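Hypothetical sugar binding protein (Bacteroides thetaiotaomicron, PDB 3SEE) is of unknown function but probably binds sugars, having a fold like that of galactose-binding domains. Local coordinates at residues Val95-Lys101 against Trp159-Tyr165; Ser110-Thr116 against Asp198-Leu204. All coordinates share one frame; numbering follows the deposited sequence. Where two conformers were deposited one is given.

Contacts 1 and 2 each pair two antiparallel strands, but in different sheets, and the two sheets pack face to face as in a galactose-binding-like beta sandwich. The chain runs from Val95-Lys101 in one sheet to Ser110-Thr116 in the other, so these successive strands tie the contacts together. Their inner faces meet where Leu96 and Phe98 of contact 1 lie on Val111, Val201 and Ile203 of contact 2. Contact 2 is almost wholly buried; two tyrosine hydroxyls and a lysine amine are bridged by waters there, and a threonine bonds directly to an aspartate. Contact 1 is only partly buried; its outer face mixes valines and a threonine with tyrosines and a lysine, and a tryptophan meets another lysine at the ladder's end.

Contact 1. Residues Val95-Lys101 against Trp159-Tyr165; sequences VLTFYAK and WTKVVVY
Phe98 and Val162 face each other as a hydrogen-bonded pair in an antiparallel ladder, part of one sheet of the beta sandwich. Leu96 with Val164 and Ala100 with Thr160 repeat the pattern, giving six backbone bonds; the straightest, Leu96 N to Val164 O, spans 2.9 Å at 173°.

Packing differs on the two faces. On the inner one, Val162 CB sits over the Phe98 ring, 3.9 Å from its centroid, with CG1 near CZ and CG2 near CE2. Phe98 CG stands between its own N and carbonyl carbon (chi1 57°), which lays the ring alongside Val162.

The outer face carries Val95, Thr97, Tyr99, Lys161, Val163 and Tyr165. Val95 CB lies over the centre of the Tyr165 ring, and Lys161 CB touches Tyr99 CE2 at 3.6 Å.

At the end of the ladder, Trp159 NE1 is hydrogen-bonded to Asp56 OD2. Cutting the indole back to an alanine is likely to strip the Lys101 chain of its aromatic support and leave Asp56 without the N-H it accepts. Lys101 CD stands over the five-membered ring of Trp159, 3.6 Å from its centroid and 3.4 Å from NE1, a CH-pi contact.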
ATOM      1  N   VAL A  95       6.021  -9.142  -7.587  1.00  8.92           N
ATOM      2  CA  VAL A  95       4.846  -9.594  -6.859  1.00  9.75           C
ATOM      3  C   VAL A  95       4.920  -9.141  -5.433  1.00  9.53           C
ATOM      4  O   VAL A  95       5.979  -9.238  -4.810  1.00 11.43           O
ATOM      5  CB  VAL A  95       4.649 -11.134  -6.930  1.00 11.08           C
ATOM      6  CG1 VAL A  95       5.772 -11.907  -6.254  1.00 15.19           C
ATOM      7  CG2 VAL A  95       3.260 -11.522  -6.385  1.00 12.65           C
ATOM      8  N   LEU A  96       3.806  -8.609  -4.947  1.00  9.37           N
ATOM      9  CA  LEU A  96       3.631  -8.286  -3.541  1.00 10.10           C
ATOM     10  C   LEU A  96       2.636  -9.269  -2.955  1.00 10.50           C
ATOM     11  O   LEU A  96       1.538  -9.432  -3.488  1.00 10.89           O
ATOM     12  CB  LEU A  96       3.081  -6.877  -3.355  1.00 12.47           C
ATOM     13  CG  LEU A  96       2.982  -6.496  -1.843  1.00 15.94           C
ATOM     14  CD1 LEU A  96       4.322  -6.128  -1.234  1.00 15.72           C
ATOM     15  CD2 LEU A  96       1.997  -5.436  -1.500  1.00 19.68           C
ATOM     16  N   THR A  97       3.029  -9.963  -1.903  1.00  9.83           N
ATOM     17  CA  THR A  97       2.194 -10.974  -1.224  0.50 10.30           C
ATOM     18  C   THR A  97       2.183 -10.692   0.258  1.00  9.80           C
ATOM     19  O   THR A  97       3.202 -10.257   0.808  1.00 11.34           O
ATOM     20  CB  THR A  97       2.671 -12.454  -1.374  0.50 10.47           C
ATOM     21  OG1 THR A  97       3.844 -12.713  -0.601  0.50 11.89           O
ATOM     22  CG2 THR A  97       2.917 -12.817  -2.820  0.50  8.76           C
ATOM     23  N   PHE A  98       1.066 -10.978   0.902  1.00  9.04           N
ATOM     24  CA  PHE A  98       1.001 -10.960   2.360  1.00  9.27           C
ATOM     25  C   PHE A  98      -0.223 -11.724   2.808  1.00  9.29           C
ATOM     26  O   PHE A  98      -0.993 -12.200   1.994  1.00 10.87           O
ATOM     27  CB  PHE A  98       1.027  -9.539   2.939  1.00  9.49           C
ATOM     28  CG  PHE A  98      -0.067  -8.633   2.444  1.00  9.38           C
ATOM     29  CD1 PHE A  98       0.098  -7.900   1.276  1.00 11.41           C
ATOM     30  CD2 PHE A  98      -1.253  -8.485   3.144  1.00 10.59           C
ATOM     31  CE1 PHE A  98      -0.891  -7.055   0.808  1.00 12.52           C
ATOM     32  CE2 PHE A  98      -2.234  -7.627   2.683  1.00 10.70           C
ATOM     33  CZ  PHE A  98      -2.049  -6.907   1.515  1.00 11.06           C
ATOM     34  N   TYR A  99      -0.369 -11.912   4.103  1.00  8.49           N
ATOM     35  CA  TYR A  99      -1.546 -12.544   4.660  1.00  8.76           C
ATOM     36  C   TYR A  99      -2.320 -11.508   5.472  1.00  8.46           C
ATOM     37  O   TYR A  99      -1.730 -10.634   6.125  1.00  9.44           O
ATOM     38  CB  TYR A  99      -1.181 -13.758   5.527  1.00  9.48           C
ATOM     39  CG  TYR A  99      -0.778 -14.924   4.663  1.00 10.64           C
ATOM     40  CD1 TYR A  99       0.494 -15.025   4.148  1.00 12.31           C
ATOM     41  CD2 TYR A  99      -1.703 -15.889   4.300  1.00 11.84           C
ATOM     42  CE1 TYR A  99       0.829 -16.082   3.268  1.00 16.48           C
ATOM     43  CE2 TYR A  99      -1.383 -16.944   3.458  1.00 14.41           C
ATOM     44  CZ  TYR A  99      -0.121 -17.025   2.946  1.00 14.85           C
ATOM     45  OH  TYR A  99       0.223 -18.071   2.081  1.00 19.20           O
ATOM     46  N   ALA A 100      -3.639 -11.573   5.387  1.00  8.53           N
ATOM     47  CA  ALA A 100      -4.523 -10.654   6.059  1.00  9.32           C
ATOM     48  C   ALA A 100      -5.663 -11.406   6.705  1.00  9.24           C
ATOM     49  O   ALA A 100      -6.088 -12.441   6.220  1.00  9.83           O
ATOM     50  CB  ALA A 100      -5.066  -9.610   5.065  1.00 10.14           C
ATOM     51  N   LYS A 101      -6.182 -10.804   7.764  1.00 10.37           N
ATOM     52  CA  LYS A 101      -7.277 -11.356   8.573  0.50 11.32           C
ATOM     53  C   LYS A 101      -8.239 -10.208   8.859  1.00 11.32           C
ATOM     54  O   LYS A 101      -7.771  -9.165   9.310  1.00 12.80           O
ATOM     55  CB  LYS A 101      -6.673 -11.902   9.896  0.50 12.36           C
ATOM     56  CG  LYS A 101      -7.522 -12.917  10.655  0.50 15.39           C
ATOM     57  CD  LYS A 101      -6.742 -13.476  11.837  0.50 15.66           C
ATOM     58  CE  LYS A 101      -7.652 -13.942  12.965  0.50 17.46           C
ATOM     59  NZ  LYS A 101      -8.181 -12.816  13.773  0.50 18.67           N
ATOM     60  N   TRP A 159      -6.834 -16.145   8.293  1.00 11.22           N
ATOM     61  CA  TRP A 159      -5.667 -15.631   7.568  1.00 11.05           C
ATOM     62  C   TRP A 159      -5.782 -16.025   6.101  1.00 10.55           C
ATOM     63  O   TRP A 159      -6.007 -17.198   5.779  1.00 12.46           O
ATOM     64  CB  TRP A 159      -4.365 -16.151   8.187  1.00 11.47           C
ATOM     65  CG  TRP A 159      -4.043 -15.495   9.470  1.00 11.37           C
ATOM     66  CD1 TRP A 159      -4.132 -16.040  10.718  1.00 13.38           C
ATOM     67  CD2 TRP A 159      -3.540 -14.160   9.647  1.00 11.08           C
ATOM     68  NE1 TRP A 159      -3.723 -15.121  11.654  1.00 13.87           N
ATOM     69  CE2 TRP A 159      -3.372 -13.955  11.032  1.00 12.17           C
ATOM     70  CE3 TRP A 159      -3.215 -13.120   8.784  1.00 10.75           C
ATOM     71  CZ2 TRP A 159      -2.878 -12.750  11.559  1.00 13.17           C
ATOM     72  CZ3 TRP A 159      -2.761 -11.926   9.305  1.00 11.94           C
ATOM     73  CH2 TRP A 159      -2.604 -11.747  10.678  1.00 13.08           C
ATOM     74  N   THR A 160      -5.650 -15.041   5.220  1.00  9.43           N
ATOM     75  CA  THR A 160      -5.972 -15.141   3.809  1.00  9.63           C
ATOM     76  C   THR A 160      -4.843 -14.544   2.995  1.00  8.90           C
ATOM     77  O   THR A 160      -4.366 -13.437   3.274  1.00  9.39           O
ATOM     78  CB  THR A 160      -7.286 -14.373   3.542  1.00 10.42           C
ATOM     79  OG1 THR A 160      -8.336 -14.930   4.344  1.00 11.69           O
ATOM     80  CG2 THR A 160      -7.689 -14.436   2.075  1.00 11.33           C
ATOM     81  N   LYS A 161      -4.404 -15.267   1.969  1.00  9.25           N
ATOM     82  CA  LYS A 161      -3.313 -14.804   1.125  0.50  9.33           C
ATOM     83  C   LYS A 161      -3.783 -13.682   0.216  1.00  9.11           C
ATOM     84  O   LYS A 161      -4.805 -13.814  -0.456  1.00 10.96           O
ATOM     85  CB  LYS A 161      -2.800 -15.942   0.255  0.50  9.96           C
ATOM     86  CG  LYS A 161      -1.537 -15.561  -0.524  0.50 11.43           C
ATOM     87  CD  LYS A 161      -1.070 -16.665  -1.462  0.50 13.15           C
ATOM     88  CE  LYS A 161       0.401 -16.523  -1.859  0.50 15.07           C
ATOM     89  NZ  LYS A 161       1.379 -16.931  -0.778  0.50 18.90           N
ATOM     90  N   VAL A 162      -3.010 -12.616   0.159  1.00  8.25           N
ATOM     91  CA  VAL A 162      -3.265 -11.490  -0.717  1.00  8.35           C
ATOM     92  C   VAL A 162      -2.076 -11.442  -1.678  1.00  8.48           C
ATOM     93  O   VAL A 162      -0.930 -11.471  -1.231  1.00  9.52           O
ATOM     94  CB  VAL A 162      -3.398 -10.189   0.061  1.00  8.97           C
ATOM     95  CG1 VAL A 162      -3.779  -9.025  -0.897  1.00 10.10           C
ATOM     96  CG2 VAL A 162      -4.438 -10.318   1.173  1.00 10.39           C
ATOM     97  N   VAL A 163      -2.349 -11.370  -2.989  1.00  8.14           N
ATOM     98  CA  VAL A 163      -1.306 -11.420  -4.025  0.50  8.24           C
ATOM     99  C   VAL A 163      -1.625 -10.416  -5.100  1.00  9.27           C
ATOM    100  O   VAL A 163      -2.745 -10.425  -5.618  1.00 10.77           O
ATOM    101  CB  VAL A 163      -1.274 -12.758  -4.769  0.50  8.14           C
ATOM    102  CG1 VAL A 163      -0.209 -12.711  -5.868  0.50  9.05           C
ATOM    103  CG2 VAL A 163      -1.012 -13.910  -3.763  0.50  8.11           C
ATOM    104  N   VAL A 164      -0.652  -9.582  -5.481  1.00  8.70           N
ATOM    105  CA  VAL A 164      -0.837  -8.676  -6.591  1.00  8.87           C
ATOM    106  C   VAL A 164       0.495  -8.470  -7.296  1.00  8.96           C
ATOM    107  O   VAL A 164       1.521  -8.229  -6.655  1.00  9.83           O
ATOM    108  CB  VAL A 164      -1.483  -7.345  -6.163  1.00  9.37           C
ATOM    109  CG1 VAL A 164      -0.710  -6.655  -5.043  1.00 10.73           C
ATOM    110  CG2 VAL A 164      -1.638  -6.411  -7.396  1.00 11.67           C
ATOM    111  N   TYR A 165       0.449  -8.513  -8.633  1.00  8.20           N
ATOM    112  CA  TYR A 165       1.605  -8.165  -9.453  1.00  8.27           C
ATOM    113  C   TYR A 165       1.576  -6.719  -9.882  1.00  7.90           C
ATOM    114  O   TYR A 165       0.522  -6.189 -10.273  1.00  8.76           O
ATOM    115  CB  TYR A 165       1.675  -9.059 -10.713  1.00  8.82           C
ATOM    116  CG  TYR A 165       2.292 -10.418 -10.494  1.00 10.98           C
ATOM    117  CD1 TYR A 165       1.669 -11.359  -9.719  1.00 12.05           C
ATOM    118  CD2 TYR A 165       3.527 -10.735 -11.042  1.00 13.60           C
ATOM    119  CE1 TYR A 165       2.254 -12.609  -9.498  1.00 13.84           C
ATOM    120  CE2 TYR A 165       4.103 -11.990 -10.841  1.00 14.93           C
ATOM    121  CZ  TYR A 165       3.453 -12.889 -10.061  1.00 13.96           C
ATOM    122  OH  TYR A 165       4.032 -14.128  -9.846  1.00 19.40           O
TER

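Contact 2. Residues Ser110-Thr116 against Asp198-Leu204; sequences SVYIKQT and DCYVAIL
Ser110 and Leu204 begin a run of hydrogen-bonded antiparallel pairs that continues through Tyr112 with Ala202 and Lys114 with Tyr200. Six backbone bonds join the strands, among them Ala202 N to Tyr112 O at 2.9 Å and 169°. Past the last pair, Thr116 N donates to Asp198 O, 3.1 Å.

Aromatic packing fills the face bearing Tyr112, Tyr200 and Leu204. The methyl CB of Ala202 sits over the Tyr112 ring, 3.6 Å from its centroid, and Leu204 CD1 reaches the same ring at CE2, 3.7 Å away. Tyr112 CG lies between its own N and carbonyl carbon (chi1 62°), which tips the ring over Ala202. Lys114 runs beside Tyr200, its CB over the ring and its CD 3.5 Å from Tyr200 OH.

Polar groups are bridged by two waters in the plane of the Tyr200 ring. One joins Tyr112 OH to Tyr200 OH; the other accepts from Lys114 NZ (2.7 Å) and lies within hydrogen-bonding distance of Gln115 O and Tyr200 OH. Lys114 NZ also forms a salt bridge with Glu118, while Tyr112 OH bonds to Trp76 O. At the far end Thr116 OG1 donates to Asp198 OD1 at 2.8 Å, from above the carboxylate plane; OD2 of that carboxylate pairs with Arg84.

On the other side Val111, Ile113, Val201 and Ile203 form an aliphatic face, with Ile113 CG1 4.2 Å from Val201 CG2 across it. This side faces the other sheet, Ile113 meets Phe131 of strand 130-133, and strands 79-85 and 149-152 flank the pair within its own sheet.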
ATOM      1  N   SER A 110      -5.890  -3.446   0.819  1.00  7.96           N
ATOM      2  CA  SER A 110      -5.451  -2.706  -0.341  1.00  8.60           C
ATOM      3  C   SER A 110      -3.971  -2.412  -0.309  1.00  7.82           C
ATOM      4  O   SER A 110      -3.345  -2.406   0.747  1.00  8.08           O
ATOM      5  CB  SER A 110      -6.227  -1.401  -0.426  1.00  9.14           C
ATOM      6  OG  SER A 110      -7.637  -1.630  -0.323  1.00  9.79           O
ATOM      7  N   VAL A 111      -3.446  -2.112  -1.485  1.00  7.52           N
ATOM      8  CA  VAL A 111      -2.026  -1.879  -1.723  0.50  7.24           C
ATOM      9  C   VAL A 111      -1.847  -0.767  -2.751  1.00  6.55           C
ATOM     10  O   VAL A 111      -2.601  -0.724  -3.731  1.00  8.15           O
ATOM     11  CB  VAL A 111      -1.420  -3.130  -2.408  0.50  7.65           C
ATOM     12  CG1 VAL A 111       0.042  -2.897  -2.806  0.50  8.57           C
ATOM     13  CG2 VAL A 111      -1.581  -4.335  -1.513  0.50  8.06           C
ATOM     14  N   TYR A 112      -0.803   0.043  -2.628  1.00  6.89           N
ATOM     15  CA  TYR A 112      -0.250   0.798  -3.742  1.00  6.84           C
ATOM     16  C   TYR A 112       1.252   0.965  -3.481  1.00  6.80           C
ATOM     17  O   TYR A 112       1.729   0.734  -2.364  1.00  7.23           O
ATOM     18  CB  TYR A 112      -0.969   2.140  -3.984  1.00  7.23           C
ATOM     19  CG  TYR A 112      -0.922   3.153  -2.862  1.00  6.96           C
ATOM     20  CD1 TYR A 112       0.211   3.922  -2.637  1.00  7.25           C
ATOM     21  CD2 TYR A 112      -2.000   3.322  -2.011  1.00  8.13           C
ATOM     22  CE1 TYR A 112       0.259   4.850  -1.617  1.00  7.90           C
ATOM     23  CE2 TYR A 112      -1.956   4.245  -0.975  1.00  7.90           C
ATOM     24  CZ  TYR A 112      -0.822   5.015  -0.790  1.00  7.66           C
ATOM     25  OH  TYR A 112      -0.739   5.944   0.231  1.00  8.44           O
ATOM     26  N   ILE A 113       1.986   1.383  -4.516  1.00  6.75           N
ATOM     27  CA  ILE A 113       3.430   1.586  -4.409  1.00  7.18           C
ATOM     28  C   ILE A 113       3.724   2.919  -5.092  1.00  7.28           C
ATOM     29  O   ILE A 113       3.516   3.077  -6.296  1.00  8.07           O
ATOM     30  CB  ILE A 113       4.237   0.433  -5.048  1.00  7.26           C
ATOM     31  CG1 ILE A 113       3.745  -0.943  -4.568  1.00  8.47           C
ATOM     32  CG2 ILE A 113       5.739   0.618  -4.720  1.00  9.30           C
ATOM     33  CD1 ILE A 113       4.513  -2.143  -5.176  1.00 10.32           C
ATOM     34  N   LYS A 114       4.170   3.893  -4.298  1.00  7.32           N
ATOM     35  CA  LYS A 114       4.220   5.297  -4.694  1.00  7.30           C
ATOM     36  C   LYS A 114       5.625   5.868  -4.559  1.00  7.15           C
ATOM     37  O   LYS A 114       6.387   5.518  -3.670  1.00  7.96           O
ATOM     38  CB  LYS A 114       3.231   6.133  -3.852  1.00  7.71           C
ATOM     39  CG  LYS A 114       3.009   7.541  -4.364  1.00  8.51           C
ATOM     40  CD  LYS A 114       1.937   8.256  -3.561  1.00  8.60           C
ATOM     41  CE  LYS A 114       1.596   9.627  -4.109  1.00  9.49           C
ATOM     42  NZ  LYS A 114       2.735  10.590  -3.991  1.00  9.70           N
ATOM     43  N   GLN A 115       5.925   6.828  -5.422  1.00  7.58           N
ATOM     44  CA  GLN A 115       7.133   7.628  -5.326  1.00  7.74           C
ATOM     45  C   GLN A 115       7.182   8.411  -4.008  1.00  7.56           C
ATOM     46  O   GLN A 115       6.215   9.061  -3.628  1.00  8.45           O
ATOM     47  CB  GLN A 115       7.171   8.578  -6.505  1.00  8.17           C
ATOM     48  CG  GLN A 115       8.410   9.475  -6.552  1.00  8.56           C
ATOM     49  CD  GLN A 115       8.582  10.172  -7.889  1.00  9.16           C
ATOM     50  OE1 GLN A 115       8.118   9.657  -8.911  1.00  9.75           O
ATOM     51  NE2 GLN A 115       9.291  11.306  -7.907  1.00  9.93           N
ATOM     52  N   THR A 116       8.335   8.383  -3.327  1.00  8.29           N
ATOM     53  CA  THR A 116       8.446   9.048  -2.033  1.00  8.46           C
ATOM     54  C   THR A 116       8.465  10.572  -2.141  1.00  7.78           C
ATOM     55  O   THR A 116       7.686  11.248  -1.448  1.00  8.95           O
ATOM     56  CB  THR A 116       9.679   8.567  -1.278  1.00  8.66           C
ATOM     57  OG1 THR A 116       9.651   7.137  -1.234  1.00  9.09           O
ATOM     58  CG2 THR A 116       9.739   9.136   0.134  1.00 11.05           C
ATOM     59  N   ASP A 198      13.487   5.439  -4.993  1.00  8.31           N
ATOM     60  CA  ASP A 198      12.924   5.851  -3.709  1.00  8.08           C
ATOM     61  C   ASP A 198      11.406   5.840  -3.801  1.00  8.21           C
ATOM     62  O   ASP A 198      10.786   6.754  -4.365  1.00  8.24           O
ATOM     63  CB  ASP A 198      13.452   7.240  -3.327  1.00  8.55           C
ATOM     64  CG  ASP A 198      13.109   7.633  -1.930  1.00  9.35           C
ATOM     65  OD1 ASP A 198      12.432   6.864  -1.206  1.00  9.39           O
ATOM     66  OD2 ASP A 198      13.533   8.747  -1.529  1.00 13.05           O
ATOM     67  N   CYS A 199      10.825   4.766  -3.284  1.00  7.93           N
ATOM     68  CA  CYS A 199       9.380   4.599  -3.293  1.00  7.86           C
ATOM     69  C   CYS A 199       8.979   3.955  -1.972  1.00  7.65           C
ATOM     70  O   CYS A 199       9.845   3.607  -1.164  1.00  8.37           O
ATOM     71  CB  CYS A 199       8.943   3.731  -4.485  1.00  8.05           C
ATOM     72  SG  CYS A 199       9.536   2.018  -4.431  1.00 10.23           S
ATOM     73  N   TYR A 200       7.671   3.786  -1.762  1.00  7.55           N
ATOM     74  CA  TYR A 200       7.211   3.028  -0.622  1.00  7.15           C
ATOM     75  C   TYR A 200       6.017   2.185  -0.981  1.00  7.45           C
ATOM     76  O   TYR A 200       5.161   2.596  -1.789  1.00  7.66           O
ATOM     77  CB  TYR A 200       6.893   3.928   0.583  1.00  8.42           C
ATOM     78  CG  TYR A 200       5.913   5.037   0.340  1.00  8.18           C
ATOM     79  CD1 TYR A 200       6.343   6.242  -0.190  1.00  8.72           C
ATOM     80  CD2 TYR A 200       4.573   4.895   0.650  1.00  8.03           C
ATOM     81  CE1 TYR A 200       5.434   7.273  -0.386  1.00  9.01           C
ATOM     82  CE2 TYR A 200       3.682   5.924   0.449  1.00  8.70           C
ATOM     83  CZ  TYR A 200       4.114   7.119  -0.109  1.00  8.95           C
ATOM     84  OH  TYR A 200       3.286   8.192  -0.311  1.00  9.63           O
ATOM     85  N   VAL A 201       5.979   1.010  -0.372  1.00  7.20           N
ATOM     86  CA  VAL A 201       4.774   0.188  -0.351  1.00  7.48           C
ATOM     87  C   VAL A 201       3.834   0.695   0.741  1.00  7.31           C
ATOM     88  O   VAL A 201       4.274   0.955   1.858  1.00  8.55           O
ATOM     89  CB  VAL A 201       5.152  -1.276  -0.081  1.00  8.14           C
ATOM     90  CG1 VAL A 201       3.902  -2.149   0.111  1.00 11.69           C
ATOM     91  CG2 VAL A 201       6.056  -1.821  -1.187  1.00  9.85           C
ATOM     92  N   ALA A 202       2.554   0.826   0.418  1.00  7.52           N
ATOM     93  CA  ALA A 202       1.484   1.169   1.353  1.00  7.59           C
ATOM     94  C   ALA A 202       0.483   0.022   1.370  1.00  7.83           C
ATOM     95  O   ALA A 202       0.013  -0.420   0.321  1.00  9.27           O
ATOM     96  CB  ALA A 202       0.782   2.458   0.891  1.00  8.05           C
ATOM     97  N   ILE A 203       0.162  -0.464   2.565  1.00  7.60           N
ATOM     98  CA  ILE A 203      -0.859  -1.475   2.777  1.00  7.02           C
ATOM     99  C   ILE A 203      -1.937  -0.804   3.631  1.00  7.14           C
ATOM    100  O   ILE A 203      -1.631  -0.173   4.673  1.00  7.55           O
ATOM    101  CB  ILE A 203      -0.301  -2.742   3.467  1.00  7.42           C
ATOM    102  CG1 ILE A 203       0.769  -3.380   2.566  1.00  9.08           C
ATOM    103  CG2 ILE A 203      -1.446  -3.707   3.822  1.00  9.70           C
ATOM    104  CD1 ILE A 203       1.546  -4.545   3.214  1.00 11.01           C
ATOM    105  N   LEU A 204      -3.196  -0.883   3.193  1.00  7.19           N
ATOM    106  CA  LEU A 204      -4.307  -0.126   3.756  0.50  7.67           C
ATOM    107  C   LEU A 204      -5.509  -0.981   3.948  1.00  8.67           C
ATOM    108  O   LEU A 204      -5.716  -1.952   3.215  1.00 10.52           O
ATOM    109  CB  LEU A 204      -4.809   0.931   2.775  0.50  8.27           C
ATOM    110  CG  LEU A 204      -3.744   1.807   2.169  0.50  7.56           C
ATOM    111  CD1 LEU A 204      -3.275   1.297   0.815  0.50  9.24           C
ATOM    112  CD2 LEU A 204      -4.252   3.244   2.053  0.50  7.50           C
TER
HETATM  113  O   HOH W   1       0.661   8.331   0.165  1.00  9.93           O
HETATM  114  O   HOH W   2       4.441  10.241  -1.864  1.00 11.63           O